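Local coordinates for uncharacterized conserved protein (Staphylococcus epidermidis, PDB 3FRM) that is of unknown function but belongs to the GNAT acetyltransferase superfamily and may transfer an acyl group from acyl-CoA, at residues H134-D137 with A138-R141; Y156-Y159 with N160-I164; F193-E197 with E198-Q202. All blocks are in the same frame, centred on the assembly; numbering follows the deposited sequence.

Interaction 1. Residues H134-D137 with A138-R141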
loop_
_atom_site.group_PDB
_atom_site.type_symbol
_atom_site.label_atom_id
_atom_site.label_comp_id
_atom_site.label_asym_id
_atom_site.label_seq_id
_atom_site.Cartn_x
_atom_site.Cartn_y
_atom_site.Cartn_z
ATOM N N HIS A 134 5.821 11.569 21.801
ATOM C CA HIS A 134 5.434 12.722 21.049
ATOM C C HIS A 134 5.289 12.442 19.558
ATOM O O HIS A 134 4.336 12.902 18.930
ATOM C CB HIS A 134 6.442 13.839 21.266
ATOM C CG HIS A 134 6.127 15.059 20.476
ATOM N ND1 HIS A 134 6.778 15.367 19.298
ATOM C CD2 HIS A 134 5.182 16.011 20.654
ATOM C CE1 HIS A 134 6.265 16.477 18.798
ATOM N NE2 HIS A 134 5.297 16.889 19.604
ATOM N N VAL A 135 6.224 11.695 18.985
ATOM C CA VAL A 135 6.133 11.376 17.574
ATOM C C VAL A 135 4.987 10.381 17.376
ATOM O O VAL A 135 4.161 10.480 16.447
ATOM C CB VAL A 135 7.447 10.756 17.060
ATOM C CG1 VAL A 135 7.267 10.256 15.590
ATOM C CG2 VAL A 135 8.615 11.739 17.225
ATOM N N TYR A 136 4.968 9.413 18.266
ATOM C CA TYR A 136 3.948 8.410 18.281
ATOM C C TYR A 136 2.535 9.014 18.156
ATOM O O TYR A 136 1.732 8.533 17.352
ATOM C CB TYR A 136 4.097 7.545 19.536
ATOM C CG TYR A 136 3.161 6.415 19.484
ATOM C CD1 TYR A 136 3.427 5.285 18.681
ATOM C CD2 TYR A 136 1.967 6.484 20.178
ATOM C CE1 TYR A 136 2.490 4.242 18.596
ATOM C CE2 TYR A 136 1.056 5.461 20.120
ATOM C CZ TYR A 136 1.303 4.352 19.331
ATOM O OH TYR A 136 0.332 3.381 19.312
ATOM N N ASP A 137 2.313 10.106 18.881
ATOM C CA ASP A 137 1.058 10.881 18.932
ATOM C C ASP A 137 0.522 11.377 17.623
ATOM O O ASP A 137 -0.678 11.562 17.481
ATOM C CB ASP A 137 1.232 12.114 19.835
ATOM C CG ASP A 137 0.502 11.965 21.110
ATOM O OD1 ASP A 137 -0.085 12.950 21.643
ATOM O OD2 ASP A 137 0.468 10.805 21.576
ATOM N N ALA A 138 1.436 11.595 16.682
ATOM C CA ALA A 138 1.162 12.036 15.313
ATOM C C ALA A 138 0.662 10.960 14.403
ATOM O O ALA A 138 0.122 11.286 13.364
ATOM C CB ALA A 138 2.408 12.619 14.717
ATOM N N PHE A 139 0.862 9.695 14.756
ATOM C CA PHE A 139 0.510 8.557 13.894
ATOM C C PHE A 139 -0.987 8.364 13.649
ATOM O O PHE A 139 -1.825 8.674 14.518
ATOM C CB PHE A 139 0.965 7.260 14.557
ATOM C CG PHE A 139 2.413 6.959 14.400
ATOM C CD1 PHE A 139 3.362 7.991 14.341
ATOM C CD2 PHE A 139 2.838 5.621 14.353
ATOM C CE1 PHE A 139 4.730 7.698 14.188
ATOM C CE2 PHE A 139 4.184 5.292 14.226
ATOM C CZ PHE A 139 5.139 6.336 14.137
ATOM N N ALA A 140 -1.334 7.787 12.510
ATOM C CA ALA A 140 -2.721 7.410 12.226
ATOM C C ALA A 140 -3.324 6.719 13.456
ATOM O O ALA A 140 -2.631 6.009 14.200
ATOM C CB ALA A 140 -2.799 6.487 10.982
ATOM N N ARG A 141 -4.612 6.939 13.703
ATOM C CA ARG A 141 -5.246 6.251 14.805
ATOM C C ARG A 141 -6.452 5.464 14.312
ATOM O O ARG A 141 -7.596 5.935 14.415
ATOM C CB ARG A 141 -5.617 7.231 15.881
ATOM C CG ARG A 141 -4.434 7.916 16.484
ATOM C CD ARG A 141 -4.889 8.896 17.539
ATOM N NE ARG A 141 -3.770 9.696 17.989
ATOM C CZ ARG A 141 -3.816 10.614 18.955
ATOM N NH1 ARG A 141 -4.979 10.871 19.656
ATOM N NH2 ARG A 141 -2.687 11.293 19.226
#
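Y136 and F139 set their rings at a slant to one another, with centroids 5.5 Å apart and planes 35° from parallel. The F139 ring presents one face to Y136 CA, while F139 CD2 reaches Y136 CD1 at 4.4 Å. On the same ring, F139 CE1 meets the methyl V135 CG1 at 3.9 Å; that methyl is anti to the backbone N, the rotamer that carries it to F139. Two backbone bonds close the turn: A138 N donates to V135 O (3.0 Å), and F139 N to Y136 O (3.0 Å). R141 reaches back to the next carbonyl, D137 O. Its chain is extended from CG to NE, and R141 NH2 gives D137 O a 2.7 Å bond that lies in the carbonyl plane, on a lone pair, with D137 O 19° out of the guanidinium plane. The D137 carboxylate adds a long salt bridge, D137 OD1 to R141 NH2 at 3.9 Å, its plane turned 65° from the guanidinium. A second charge, D145, pairs with R141 NH1, while V135, Y136 and F139 all lean on I178 of strand 174-183. The whole is a type I beta turn, Y136 to F139, that takes the chain out of helix 129-136, with an arginine folding back to bind a carbonyl of the turn that follows the helix.

Interaction 2. Residues Y156-Y159 with N160-I164. With NA (sodium ion), chain G.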
loop_
_atom_site.group_PDB
_atom_site.type_symbol
_atom_site.label_atom_id
_atom_site.label_comp_id
_atom_site.label_asym_id
_atom_site.label_seq_id
_atom_site.Cartn_x
_atom_site.Cartn_y
_atom_site.Cartn_z
ATOM N N TYR A 156 4.734 3.506 27.796
ATOM C CA TYR A 156 5.319 4.372 28.812
ATOM C C TYR A 156 5.558 3.639 30.121
ATOM O O TYR A 156 6.205 4.161 30.994
ATOM C CB TYR A 156 4.422 5.586 29.073
ATOM C CG TYR A 156 4.968 6.504 30.134
ATOM C CD1 TYR A 156 6.115 7.253 29.896
ATOM C CD2 TYR A 156 4.336 6.630 31.397
ATOM C CE1 TYR A 156 6.638 8.138 30.882
ATOM C CE2 TYR A 156 4.848 7.514 32.391
ATOM C CZ TYR A 156 5.997 8.245 32.119
ATOM O OH TYR A 156 6.539 9.084 33.056
ATOM N N SER A 157 5.004 2.453 30.308
ATOM C CA SER A 157 5.244 1.811 31.592
ATOM C C SER A 157 5.889 0.456 31.414
ATOM O O SER A 157 6.118 -0.247 32.386
ATOM C CB SER A 157 3.935 1.671 32.370
ATOM O OG SER A 157 3.264 0.532 31.899
ATOM N N SER A 158 6.170 0.077 30.170
ATOM C CA SER A 158 6.790 -1.191 29.938
ATOM C C SER A 158 8.058 -1.034 29.127
ATOM O O SER A 158 8.619 -2.035 28.719
ATOM C CB SER A 158 5.816 -2.161 29.259
ATOM O OG SER A 158 5.496 -1.724 27.959
ATOM N N TYR A 159 8.526 0.203 28.928
ATOM C CA TYR A 159 9.667 0.443 28.033
ATOM C C TYR A 159 11.060 0.039 28.551
ATOM O O TYR A 159 11.870 -0.404 27.747
ATOM C CB TYR A 159 9.678 1.869 27.477
ATOM C CG TYR A 159 10.171 2.882 28.451
ATOM C CD1 TYR A 159 9.316 3.412 29.415
ATOM C CD2 TYR A 159 11.513 3.324 28.422
ATOM C CE1 TYR A 159 9.764 4.354 30.327
ATOM C CE2 TYR A 159 11.986 4.277 29.344
ATOM C CZ TYR A 159 11.107 4.793 30.293
ATOM O OH TYR A 159 11.543 5.731 31.226
ATOM N N ASN A 160 11.379 0.221 29.836
ATOM C CA ASN A 160 12.576 -0.439 30.390
ATOM C C ASN A 160 12.253 -1.914 30.432
ATOM O O ASN A 160 12.505 -2.650 29.483
ATOM C CB ASN A 160 12.886 -0.035 31.818
ATOM C CG ASN A 160 12.740 1.426 32.056
ATOM O OD1 ASN A 160 13.682 2.189 31.843
ATOM N ND2 ASN A 160 11.568 1.835 32.559
ATOM N N LEU A 161 11.691 -2.337 31.543
ATOM C CA LEU A 161 11.128 -3.653 31.681
ATOM C C LEU A 161 11.277 -4.536 30.416
ATOM O O LEU A 161 11.968 -5.531 30.457
ATOM C CB LEU A 161 9.667 -3.529 32.154
ATOM C CG LEU A 161 9.357 -2.570 33.331
ATOM C CD1 LEU A 161 9.642 -1.057 33.023
ATOM C CD2 LEU A 161 7.927 -2.752 33.793
ATOM N N ASP A 162 10.678 -4.166 29.290
ATOM C CA ASP A 162 10.741 -5.025 28.103
ATOM C C ASP A 162 12.037 -5.010 27.278
ATOM O O ASP A 162 12.911 -4.116 27.351
ATOM C CB ASP A 162 9.531 -4.820 27.187
ATOM C CG ASP A 162 9.664 -3.599 26.243
ATOM O OD1 ASP A 162 10.631 -2.771 26.309
ATOM O OD2 ASP A 162 8.739 -3.480 25.412
ATOM N N ASP A 163 12.121 -6.008 26.433
ATOM C CA ASP A 163 13.380 -6.241 25.808
ATOM C C ASP A 163 13.550 -5.521 24.471
ATOM O O ASP A 163 14.653 -5.123 24.141
ATOM C CB ASP A 163 13.696 -7.736 25.837
ATOM C CG ASP A 163 14.033 -8.211 27.258
ATOM O OD1 ASP A 163 14.887 -7.550 27.924
ATOM O OD2 ASP A 163 13.428 -9.210 27.719
ATOM N N ILE A 164 12.436 -5.301 23.779
ATOM C CA ILE A 164 12.292 -4.328 22.692
ATOM C C ILE A 164 13.114 -3.059 22.930
ATOM O O ILE A 164 13.056 -2.478 24.009
ATOM C CB ILE A 164 10.779 -3.967 22.504
ATOM C CG1 ILE A 164 9.965 -5.243 22.290
ATOM C CG2 ILE A 164 10.574 -2.941 21.379
ATOM C CD1 ILE A 164 8.503 -5.040 21.863
HETATM NA NA NA G . 13.379 -2.141 26.795
#
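Y159 chi1 of 78° puts its ring between the backbone N and the carbonyl carbon, and N160 CG stands anti to the carbonyl carbon (chi1 -43°); with these torsions the two side chains run alongside each other in the same direction. N160 ND2 sits over one face of the ring, offset toward the rim and 3.8 Å from Y159 CZ, with the ring and amide planes 40° apart. D162 adopts a first torsion similar to that of Y159, which directs D162 OD1 toward the sodium ion at 2.9 Å. Five protein oxygens from four residues bind the ion: besides D162 OD1 there are Y159 O at 2.5 Å, I164 O at 2.8 Å, D162 O at 2.1 Å, unusually short for sodium and so doubtful, and N160 O, whose position is doubtful because it clashes with D162 N. Thus Y159 O and D162 OD1, 3.0 Å apart, are two acceptors brought together by the cation. D162 OD1 also accepts a bond from R166, a second positive partner that probably helps hold the carboxylate at the metal. L161 rests CD2 against S157 O (3.4 Å). A bond from D162 N to S158 O is indicated but less sure, while S158 OG turns back to H154 O. The loop leaves the end of helix 145-158 and leads to strand 165-171; Y159 packs on I129 of helix 129-136, and I164 reaches D180 and I182 of strand 174-183.

Interaction 3. Residues F193-E197 with E198-Q202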
loop_
_atom_site.group_PDB
_atom_site.type_symbol
_atom_site.label_atom_id
_atom_site.label_comp_id
_atom_site.label_asym_id
_atom_site.label_seq_id
_atom_site.Cartn_x
_atom_site.Cartn_y
_atom_site.Cartn_z
ATOM N N PHE A 193 7.551 1.823 12.765
ATOM C CA PHE A 193 8.371 2.857 12.167
ATOM C C PHE A 193 7.523 4.065 11.738
ATOM O O PHE A 193 6.506 3.912 11.101
ATOM C CB PHE A 193 9.165 2.288 11.010
ATOM C CG PHE A 193 9.861 3.327 10.207
ATOM C CD1 PHE A 193 11.233 3.513 10.325
ATOM C CD2 PHE A 193 9.140 4.151 9.342
ATOM C CE1 PHE A 193 11.881 4.468 9.566
ATOM C CE2 PHE A 193 9.763 5.152 8.623
ATOM C CZ PHE A 193 11.145 5.321 8.737
ATOM N N GLY A 194 7.923 5.272 12.078
ATOM C CA GLY A 194 7.275 6.401 11.437
ATOM C C GLY A 194 8.039 7.703 11.557
ATOM O O GLY A 194 8.783 7.946 12.528
ATOM N N VAL A 195 7.833 8.553 10.567
ATOM C CA VAL A 195 8.446 9.848 10.503
ATOM C C VAL A 195 7.293 10.852 10.398
ATOM O O VAL A 195 6.332 10.613 9.696
ATOM C CB VAL A 195 9.348 9.900 9.269
ATOM C CG1 VAL A 195 9.933 11.277 9.063
ATOM C CG2 VAL A 195 10.478 8.885 9.395
ATOM N N LEU A 196 7.384 11.977 11.087
ATOM C CA LEU A 196 6.319 12.997 11.058
ATOM C C LEU A 196 6.138 13.484 9.627
ATOM O O LEU A 196 7.127 13.623 8.876
ATOM C CB LEU A 196 6.712 14.218 11.919
ATOM C CG LEU A 196 6.985 14.058 13.398
ATOM C CD1 LEU A 196 7.459 15.385 13.985
ATOM C CD2 LEU A 196 5.662 13.582 14.097
ATOM N N GLU A 197 4.889 13.805 9.276
ATOM C CA GLU A 197 4.545 14.060 7.889
ATOM C C GLU A 197 5.461 15.105 7.282
ATOM O O GLU A 197 6.185 14.845 6.300
ATOM C CB GLU A 197 3.108 14.484 7.740
ATOM C CG GLU A 197 2.399 13.834 6.540
ATOM C CD GLU A 197 1.018 14.466 6.227
ATOM O OE1 GLU A 197 0.175 14.691 7.155
ATOM O OE2 GLU A 197 0.779 14.730 5.024
ATOM N N GLU A 198 5.453 16.271 7.897
ATOM C CA GLU A 198 6.311 17.364 7.474
ATOM C C GLU A 198 7.795 16.992 7.268
ATOM O O GLU A 198 8.530 17.682 6.564
ATOM C CB GLU A 198 6.148 18.554 8.429
ATOM C CG GLU A 198 6.342 18.205 9.892
ATOM C CD GLU A 198 5.039 17.847 10.644
ATOM O OE1 GLU A 198 4.712 18.604 11.586
ATOM O OE2 GLU A 198 4.346 16.830 10.329
ATOM N N PHE A 199 8.252 15.894 7.834
ATOM C CA PHE A 199 9.659 15.566 7.663
ATOM C C PHE A 199 9.877 14.345 6.805
ATOM O O PHE A 199 10.971 13.756 6.799
ATOM C CB PHE A 199 10.339 15.393 9.010
ATOM C CG PHE A 199 10.576 16.694 9.759
ATOM C CD1 PHE A 199 11.715 17.445 9.522
ATOM C CD2 PHE A 199 9.666 17.134 10.701
ATOM C CE1 PHE A 199 11.949 18.628 10.220
ATOM C CE2 PHE A 199 9.877 18.333 11.411
ATOM C CZ PHE A 199 11.014 19.084 11.173
ATOM N N GLN A 200 8.864 13.976 6.043
ATOM C CA GLN A 200 9.020 12.853 5.149
ATOM C C GLN A 200 9.701 13.221 3.794
ATOM O O GLN A 200 9.827 14.399 3.404
ATOM C CB GLN A 200 7.689 12.148 4.957
ATOM C CG GLN A 200 7.075 11.643 6.281
ATOM C CD GLN A 200 5.768 10.892 6.094
ATOM O OE1 GLN A 200 5.219 10.840 5.003
ATOM N NE2 GLN A 200 5.257 10.293 7.176
ATOM N N HIS A 201 10.158 12.176 3.114
ATOM C CA HIS A 201 10.789 12.199 1.795
ATOM C C HIS A 201 12.027 13.038 1.811
ATOM O O HIS A 201 12.403 13.553 0.786
ATOM C CB HIS A 201 9.853 12.730 0.714
ATOM C CG HIS A 201 8.412 12.460 0.987
ATOM N ND1 HIS A 201 7.867 11.196 0.914
ATOM C CD2 HIS A 201 7.399 13.285 1.342
ATOM C CE1 HIS A 201 6.577 11.252 1.186
ATOM N NE2 HIS A 201 6.268 12.507 1.450
ATOM N N GLN A 202 12.674 13.189 2.953
ATOM C CA GLN A 202 13.929 13.974 2.944
ATOM C C GLN A 202 15.139 13.302 3.608
ATOM O O GLN A 202 16.115 13.977 3.968
ATOM C CB GLN A 202 13.707 15.405 3.454
ATOM C CG GLN A 202 13.523 15.548 4.936
ATOM C CD GLN A 202 12.683 16.811 5.297
ATOM O OE1 GLN A 202 11.523 16.960 4.862
ATOM N NE2 GLN A 202 13.268 17.707 6.092
#
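E198 bends back toward L196, its carboxylate oxygen OE2 coming to 3.9 Å from L196 CB. The kink is at chi2 (-93°), which turns the chain from an outward course to one that runs beside the preceding backbone. F199 follows, with its ring edge-on to L196: L196 CB lies near the ring plane, and the closest ring carbon, F199 CD2, is 4.3 Å from it. F199 CB meets V195 CG1 at 4.1 Å, while the backbone F199 N donates to L196 O at 2.7 Å, the first of two successive i to i+3 bonds. Q200 supplies the second, Q200 N to E197 O at 2.8 Å, and then sends its extended side chain back along the loop to the strand end. There Q200 NE2 donates to V195 O over 2.8 Å in a nearly straight bond of 170°; V195 O lies in the amide plane of Q200, whereas the donor is tilted 29° from the carbonyl plane. Q200 CG also sits 3.3 Å from L196 O, and Q200 O bonds R91 of the second subunit. H201 covers Q200 CB with a ring face, and its ring meets that of Y247 of the second subunit; Q202 packs on L87 of that subunit. From Q200 on, the chain enters a Q-x-x-G-x-G sequence that matches the Q/R-x-x-G-x-G/A signature of GNAT proteins, where the loop normally holds the pyrophosphate of acetyl-CoA; a sulfate, probably from the crystallisation liquor, lies about 5 Å from the V195 side chain and may mark that pocket. Chemically, the short 3-10 turn and the glutamine amide together engage three successive carbonyls, V195, L196 and E197, which fixes the bend between strand and loop largely through neutral hydrogen bonds.

Along the chain the three contacts run strictly in series: none nests in or crosses another. Interaction 1 closes the turn after helix 129-136, interaction 2 the sodium-holding loop between helix 145-158 and strand 165-171, and interaction 3 the bend from strand 188-195 toward helix 204-216. Interactions 1 and 3, though far apart in sequence, touch: F139 CZ lies 3.4 Å from G194 CA, and A138 CB 3.4 Å from L196 CD2, which packs the turn after helix 129-136 onto the end of strand 188-195 and the residue following it. Interaction 2 stands apart, its nearest atoms about 9 Å from interaction 1 and about 10 Å from interaction 3. All three have side chains against strand 174-183.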